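Local coordinates for protein neutral ceramidase (Pseudomonas aeruginosa, PDB 2ZWS) that hydrolyses the N-acyl bond of ceramides to give sphingosine and a fatty acid, and can also run the reaction in reverse to make ceramide, at residues D218-A223 with L274-K279; I519-G524 with A543-H548; T323-T328 with Q369-K374. One frame throughout, in Å; residues are numbered along the deposited sequence.

Contact 1 (D218-A223 with L274-K279); sequences DNKGYA and LRQFAK
In the N-terminal catalytic part of the enzyme, N219, K220, Y222 and A223 at the start of helix 218-231 pack on L274, Q276 and F277 of helix 265-286, the two segment axes 8.4 Å apart at closest approach and crossing at -43°. Q276 carries the polar half. Its chain runs extended beyond CG and sets the two ends of its amide against different residues. K220 NZ donates to Q276 OE1 at 2.7 Å, nearly in line with the C=O bond, while Q276 NE2 donates to N219 OD1 at 3.0 Å, staying in its own amide plane but reaching the N219 oxygen from above the N219 carbonyl plane. The two amide planes stand 72° apart. The apolar half buries more surface: in the conformer described, L274 CD2 comes to the edge of the Y222 ring at CE1 (3.6 Å), and A223 CB faces F277 CB at 4.3 Å. The F277 ring then leads away to meet H226 edge-to-face. K220 NZ also donates to F201 O, Q276 NE2 to I272 O, and N219 ND2 bonds S207 OG. The N219 side chain is about 6 Å from that of the zinc ligand H204. With lysine at its oxygen and carbonyl oxygens at its nitrogen, the buried Q276 amide has its flip decided, and a charged K220 would be expected to polarise its C=O.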
# COMPACT_ATOMS: atom_id res chain seq x y z
N ASP A 218 -8.32 -2.61 1.15
CA ASP A 218 -8.33 -3.63 2.22
C ASP A 218 -8.50 -3.02 3.60
O ASP A 218 -9.07 -1.94 3.71
CB ASP A 218 -7.09 -4.52 2.10
CG ASP A 218 -7.30 -5.92 2.68
OD1 ASP A 218 -7.16 -6.10 3.92
OD2 ASP A 218 -7.58 -6.85 1.89
N ASN A 219 -8.06 -3.70 4.66
CA ASN A 219 -8.49 -3.26 5.97
C ASN A 219 -7.91 -1.89 6.37
O ASN A 219 -8.60 -1.07 6.99
CB ASN A 219 -8.30 -4.34 7.04
CG ASN A 219 -6.86 -4.82 7.20
OD1 ASN A 219 -5.96 -4.02 7.44
ND2 ASN A 219 -6.66 -6.15 7.15
N LYS A 220 -6.65 -1.63 6.03
CA LYS A 220 -6.08 -0.30 6.34
C LYS A 220 -6.74 0.79 5.53
O LYS A 220 -6.99 1.88 6.03
CB LYS A 220 -4.56 -0.32 6.14
CG LYS A 220 -3.85 -1.15 7.28
CD LYS A 220 -2.34 -0.95 7.22
CE LYS A 220 -1.66 -1.63 8.44
NZ LYS A 220 -2.04 -0.96 9.73
N GLY A 221 -7.10 0.46 4.30
CA GLY A 221 -7.83 1.41 3.47
C GLY A 221 -9.21 1.71 4.02
O GLY A 221 -9.69 2.86 3.90
N TYR A 222 -9.88 0.70 4.60
CA TYR A 222 -11.18 0.95 5.22
C TYR A 222 -11.01 1.85 6.45
O TYR A 222 -11.79 2.78 6.67
CB TYR A 222 -11.91 -0.33 5.65
CG TYR A 222 -13.25 0.08 6.22
CD1 TYR A 222 -13.44 0.17 7.60
CD2 TYR A 222 -14.30 0.49 5.38
CE1 TYR A 222 -14.64 0.60 8.14
CE2 TYR A 222 -15.52 0.93 5.90
CZ TYR A 222 -15.67 0.99 7.29
OH TYR A 222 -16.85 1.42 7.83
N ALA A 223 -9.97 1.60 7.25
CA ALA A 223 -9.72 2.49 8.40
C ALA A 223 -9.56 3.96 7.97
O ALA A 223 -10.14 4.85 8.61
CB ALA A 223 -8.48 2.00 9.14
N LEU A 274 -12.06 -1.38 11.27
CA LEU A 274 -12.66 -0.67 12.41
C LEU A 274 -11.86 -0.87 13.69
O LEU A 274 -11.76 0.07 14.49
CB LEU A 274 -14.10 -1.09 12.64
CG LEU A 274 -15.09 -0.52 11.62
CD1 LEU A 274 -16.45 -1.15 11.83
CD2 LEU A 274 -15.18 1.00 11.70
N ARG A 275 -11.31 -2.06 13.90
CA ARG A 275 -10.51 -2.31 15.11
C ARG A 275 -9.28 -1.40 15.15
O ARG A 275 -8.97 -0.79 16.18
CB ARG A 275 -10.12 -3.78 15.22
CG ARG A 275 -11.32 -4.66 15.53
CD ARG A 275 -10.96 -6.12 15.57
NE ARG A 275 -12.18 -6.91 15.64
CZ ARG A 275 -12.24 -8.24 15.73
NH1 ARG A 275 -11.14 -8.98 15.78
NH2 ARG A 275 -13.44 -8.83 15.75
N GLN A 276 -8.66 -1.22 13.98
CA GLN A 276 -7.49 -0.33 13.87
C GLN A 276 -7.90 1.12 14.04
O GLN A 276 -7.26 1.87 14.76
CB GLN A 276 -6.77 -0.50 12.53
CG GLN A 276 -6.14 -1.88 12.42
CD GLN A 276 -5.57 -2.11 11.05
OE1 GLN A 276 -4.47 -1.67 10.77
NE2 GLN A 276 -6.33 -2.77 10.18
N PHE A 277 -8.98 1.50 13.35
CA PHE A 277 -9.49 2.85 13.46
C PHE A 277 -9.77 3.21 14.92
O PHE A 277 -9.40 4.30 15.37
CB PHE A 277 -10.79 3.04 12.67
CG PHE A 277 -11.51 4.28 13.09
CD1 PHE A 277 -11.06 5.53 12.67
CD2 PHE A 277 -12.55 4.22 14.00
CE1 PHE A 277 -11.68 6.72 13.14
CE2 PHE A 277 -13.17 5.38 14.46
CZ PHE A 277 -12.73 6.63 14.05
N ALA A 278 -10.44 2.31 15.65
CA ALA A 278 -10.92 2.67 16.99
C ALA A 278 -9.73 2.99 17.89
O ALA A 278 -9.75 3.95 18.66
CB ALA A 278 -11.80 1.60 17.57
N LYS A 279 -8.67 2.20 17.75
CA LYS A 279 -7.47 2.43 18.55
C LYS A 279 -6.77 3.72 18.16
O LYS A 279 -6.30 4.47 19.04
CB LYS A 279 -6.52 1.21 18.51
CG LYS A 279 -5.37 1.28 19.55
CD LYS A 279 -5.94 1.20 20.97
CE LYS A 279 -4.90 1.28 22.07
NZ LYS A 279 -5.65 0.88 23.30

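Contact 2 (I519-G524 with A543-H548); sequences IGKSFG and AFVTGH
V545 lays its isopropyl group against the backbone of the loop 519-524, with CB 3.5 Å from S522 O. CG1, anti to the backbone N (chi1 175°), approaches F523 CA at 3.9 Å, and CG2 meets the aliphatic K521 CD at 4.0 Å. The loop passes the strand segment at close to a right angle, the touching parts running 88° apart, and one backbone bond pins the crossing: G524 N donates to V545 O at 2.8 Å, with an N-H...O angle of 160°. G524 has a positive phi, and a CB there would be jammed against the carbonyl O of F523. Carbonyl oxygens meet two aromatic rims. T546 O lies at the edge of the F523 ring, 3.3 Å from CE1, and G524 O lies in the plane of the F544 ring, 3.4 Å from CD1. In the conformer described, S522 OG hydrogen-bonds D525 OD1. In the C-terminal beta-sandwich domain, strand 539-545 runs between strands 526-528 and 595-603; V545 also makes a backbone hydrogen bond with D525, and F544 with A598. The F544 ring is directed to the second sheet, where it meets H617 of strand 611-622 and T636 of strand 629-642; F523 reaches I632 on that last strand, and V545 packs on L527 of strand 526-528.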
# COMPACT_ATOMS: atom_id res chain seq x y z
N ILE A 519 -25.03 -6.20 -29.41
CA ILE A 519 -25.80 -6.24 -30.64
C ILE A 519 -27.17 -5.58 -30.42
O ILE A 519 -27.89 -5.88 -29.45
CB ILE A 519 -25.91 -7.70 -31.14
CG1 ILE A 519 -24.52 -8.21 -31.57
CG2 ILE A 519 -26.89 -7.83 -32.30
CD1 ILE A 519 -23.86 -7.37 -32.66
N GLY A 520 -27.48 -4.64 -31.30
CA GLY A 520 -28.72 -3.90 -31.23
C GLY A 520 -28.80 -2.83 -30.17
O GLY A 520 -29.86 -2.27 -29.95
N LYS A 521 -27.68 -2.53 -29.52
CA LYS A 521 -27.69 -1.52 -28.46
C LYS A 521 -26.57 -0.49 -28.66
O LYS A 521 -25.78 -0.59 -29.62
CB LYS A 521 -27.56 -2.20 -27.07
CG LYS A 521 -28.61 -3.26 -26.81
CD LYS A 521 -28.63 -3.71 -25.35
CE LYS A 521 -29.35 -5.04 -25.18
NZ LYS A 521 -30.79 -4.94 -25.53
N SER A 522 -26.51 0.51 -27.78
CA SER A 522 -25.42 1.49 -27.82
C SER A 522 -24.69 1.51 -26.48
O SER A 522 -25.27 1.14 -25.46
CB SER A 522 -25.94 2.89 -28.16
OG SER A 522 -26.72 3.45 -27.11
N PHE A 523 -23.43 1.95 -26.51
CA PHE A 523 -22.68 2.09 -25.26
C PHE A 523 -23.48 2.97 -24.29
O PHE A 523 -24.02 3.98 -24.69
CB PHE A 523 -21.32 2.75 -25.51
CG PHE A 523 -20.34 1.89 -26.24
CD1 PHE A 523 -19.93 0.67 -25.71
CD2 PHE A 523 -19.82 2.30 -27.47
CE1 PHE A 523 -19.03 -0.13 -26.40
CE2 PHE A 523 -18.91 1.49 -28.17
CZ PHE A 523 -18.50 0.29 -27.61
N GLY A 524 -23.55 2.61 -23.01
CA GLY A 524 -24.32 3.40 -22.04
C GLY A 524 -25.78 2.98 -21.87
O GLY A 524 -26.45 3.41 -20.92
N ALA A 543 -27.16 -2.20 -14.34
CA ALA A 543 -26.11 -2.62 -15.28
C ALA A 543 -26.25 -1.88 -16.58
O ALA A 543 -27.38 -1.60 -17.01
CB ALA A 543 -26.14 -4.13 -15.52
N PHE A 544 -25.10 -1.64 -17.23
CA PHE A 544 -25.01 -0.84 -18.47
C PHE A 544 -24.12 -1.52 -19.50
O PHE A 544 -23.17 -2.21 -19.13
CB PHE A 544 -24.32 0.49 -18.19
CG PHE A 544 -25.03 1.39 -17.22
CD1 PHE A 544 -25.83 2.44 -17.67
CD2 PHE A 544 -24.88 1.19 -15.85
CE1 PHE A 544 -26.45 3.27 -16.76
CE2 PHE A 544 -25.52 2.01 -14.94
CZ PHE A 544 -26.30 3.08 -15.40
N VAL A 545 -24.41 -1.32 -20.79
CA VAL A 545 -23.48 -1.68 -21.88
C VAL A 545 -22.27 -0.76 -21.72
O VAL A 545 -22.44 0.45 -21.59
CB VAL A 545 -24.15 -1.41 -23.26
CG1 VAL A 545 -23.19 -1.66 -24.38
CG2 VAL A 545 -25.40 -2.27 -23.42
N THR A 546 -21.06 -1.32 -21.71
CA THR A 546 -19.88 -0.50 -21.44
C THR A 546 -18.72 -0.78 -22.39
O THR A 546 -18.87 -1.53 -23.37
CB THR A 546 -19.40 -0.69 -19.99
OG1 THR A 546 -20.52 -0.76 -19.12
CG2 THR A 546 -18.54 0.49 -19.58
N GLY A 547 -17.58 -0.15 -22.12
CA GLY A 547 -16.31 -0.48 -22.77
C GLY A 547 -15.26 -0.79 -21.69
O GLY A 547 -15.46 -0.55 -20.49
N HIS A 548 -14.13 -1.32 -22.14
CA HIS A 548 -13.08 -1.81 -21.25
C HIS A 548 -12.45 -0.72 -20.35
O HIS A 548 -11.99 0.29 -20.86
CB HIS A 548 -11.99 -2.42 -22.10
CG HIS A 548 -11.21 -3.48 -21.40
ND1 HIS A 548 -10.53 -3.26 -20.22
CD2 HIS A 548 -11.02 -4.79 -21.70
CE1 HIS A 548 -9.94 -4.38 -19.84
NE2 HIS A 548 -10.23 -5.32 -20.71

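Contact 3 (T323-T328 with Q369-K374); sequences TAAIGT and QCQAEK
The flat amide of Q371 carries A325 CB over one face, 3.7 Å from NE2 and 4.0 Å from CD, and K374 NZ approaches its OE1 from above that same face at 2.8 Å; at the other end NE2 makes a weak, strongly bent bond to T323 O (2.9 Å, N-H...O angle 118°). Q371 and K374 are the first and last residues of a type II' beta turn, which follows helix 365-370 and leads into strand 376-378, the antiparallel partner of strand 326-327. A372, with positive phi, marks where the chain leaves helical geometry. The Q371 chain bends at chi2 (-77°), which brings CD back toward A325. The K374 chain bends at chi3, and its ammonium also donates to A325 O at 2.8 Å, from above that carbonyl plane, and to T465 O, so three oxygens grip this buried nitrogen. Q371 NE2 has a second acceptor in L466 O, and Q371 O takes the hydroxyl of Y455. Carbonyls from 323-328 and from the 465-466 loop thus converge on two neighbouring side chains and tie the turn to the strand, next to a disulfide that probably links C370 to C322. E373 holds R452 in a salt bridge. G327, which has no side chain, lets the lysine lie close along the backbone: K374 CG sits 3.6 Å from G327 CA, and CD 3.7 Å from G327 N.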
# COMPACT_ATOMS: atom_id res chain seq x y z
N THR A 323 24.04 -13.61 -2.15
CA THR A 323 23.18 -13.11 -3.22
C THR A 323 21.79 -13.75 -3.03
O THR A 323 21.62 -14.73 -2.31
CB THR A 323 23.79 -13.35 -4.60
OG1 THR A 323 24.07 -14.74 -4.75
CG2 THR A 323 25.10 -12.54 -4.77
N ALA A 324 20.79 -13.18 -3.66
CA ALA A 324 19.41 -13.52 -3.36
C ALA A 324 19.01 -14.92 -3.80
O ALA A 324 19.40 -15.40 -4.89
CB ALA A 324 18.47 -12.51 -4.03
N ALA A 325 18.19 -15.56 -2.98
CA ALA A 325 17.60 -16.84 -3.35
C ALA A 325 16.32 -17.04 -2.59
O ALA A 325 16.17 -16.56 -1.47
CB ALA A 325 18.59 -18.02 -3.08
N ILE A 326 15.36 -17.71 -3.22
CA ILE A 326 14.12 -18.11 -2.57
C ILE A 326 14.16 -19.60 -2.23
O ILE A 326 14.63 -20.41 -3.04
CB ILE A 326 12.92 -17.85 -3.48
CG1 ILE A 326 12.79 -16.37 -3.77
CG2 ILE A 326 11.62 -18.34 -2.87
CD1 ILE A 326 12.05 -16.18 -5.01
N GLY A 327 13.69 -19.93 -1.03
CA GLY A 327 13.68 -21.31 -0.56
C GLY A 327 12.35 -22.00 -0.76
O GLY A 327 11.33 -21.36 -1.07
N THR A 328 12.35 -23.32 -0.57
CA THR A 328 11.15 -24.14 -0.68
C THR A 328 10.29 -23.97 0.57
O THR A 328 10.81 -23.70 1.66
CB THR A 328 11.50 -25.66 -0.83
OG1 THR A 328 12.17 -26.11 0.35
CG2 THR A 328 12.40 -25.92 -2.06
N GLN A 369 25.96 -22.99 0.39
CA GLN A 369 26.55 -22.98 1.72
C GLN A 369 26.17 -21.76 2.53
O GLN A 369 25.79 -21.90 3.69
CB GLN A 369 28.07 -23.17 1.67
CG GLN A 369 28.47 -24.59 1.31
CD GLN A 369 27.68 -25.66 2.07
OE1 GLN A 369 26.92 -26.44 1.48
NE2 GLN A 369 27.84 -25.69 3.40
N CYS A 370 26.27 -20.57 1.94
CA CYS A 370 26.02 -19.48 2.87
C CYS A 370 24.49 -19.18 3.06
O CYS A 370 24.18 -18.60 4.09
CB CYS A 370 27.00 -18.26 2.74
SG CYS A 370 28.78 -18.50 3.12
N GLN A 371 23.59 -19.69 2.22
CA GLN A 371 22.14 -19.62 2.49
C GLN A 371 21.67 -20.49 3.68
O GLN A 371 20.51 -20.43 4.08
CB GLN A 371 21.34 -19.95 1.23
CG GLN A 371 21.40 -18.88 0.14
CD GLN A 371 20.52 -17.67 0.45
OE1 GLN A 371 19.71 -17.71 1.37
NE2 GLN A 371 20.68 -16.59 -0.34
N ALA A 372 22.60 -21.30 4.22
CA ALA A 372 22.42 -22.00 5.51
C ALA A 372 21.24 -22.97 5.46
O ALA A 372 21.20 -23.84 4.58
CB ALA A 372 22.31 -20.98 6.68
N GLU A 373 20.26 -22.82 6.34
CA GLU A 373 19.19 -23.82 6.39
C GLU A 373 18.18 -23.78 5.24
O GLU A 373 17.33 -24.65 5.11
CB GLU A 373 18.52 -23.94 7.77
CG GLU A 373 18.38 -22.70 8.59
CD GLU A 373 19.69 -22.15 9.15
OE1 GLU A 373 20.38 -22.79 10.00
OE2 GLU A 373 20.01 -21.04 8.75
N LYS A 374 18.29 -22.77 4.39
CA LYS A 374 17.42 -22.69 3.23
C LYS A 374 17.67 -23.82 2.23
O LYS A 374 18.83 -24.17 1.96
CB LYS A 374 17.64 -21.34 2.53
CG LYS A 374 16.66 -21.05 1.37
CD LYS A 374 16.92 -19.67 0.73
CE LYS A 374 16.36 -18.56 1.61
NZ LYS A 374 16.95 -17.26 1.15

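Overall arrangement
Contacts 1 and 3 belong to the N-terminal catalytic part and contact 2 to the C-terminal sandwich; none touches another, the nearest pair, 1 and 2, staying about 21 Å apart between nearest atoms. Contact 1 lies deepest, about 14 Å from the chain centre, and joins two long helices through a buried lysine-amide-amide chain close to zinc and substrate residues. Contact 3 also uses a lysine and a glutamine, but aims them largely at backbone carbonyls of irregular chain, and is only partly buried. Contact 2, about 33 Å from the centre, relies on a single backbone hydrogen bond, valine packing and aromatic edges where a loop meets a sheet.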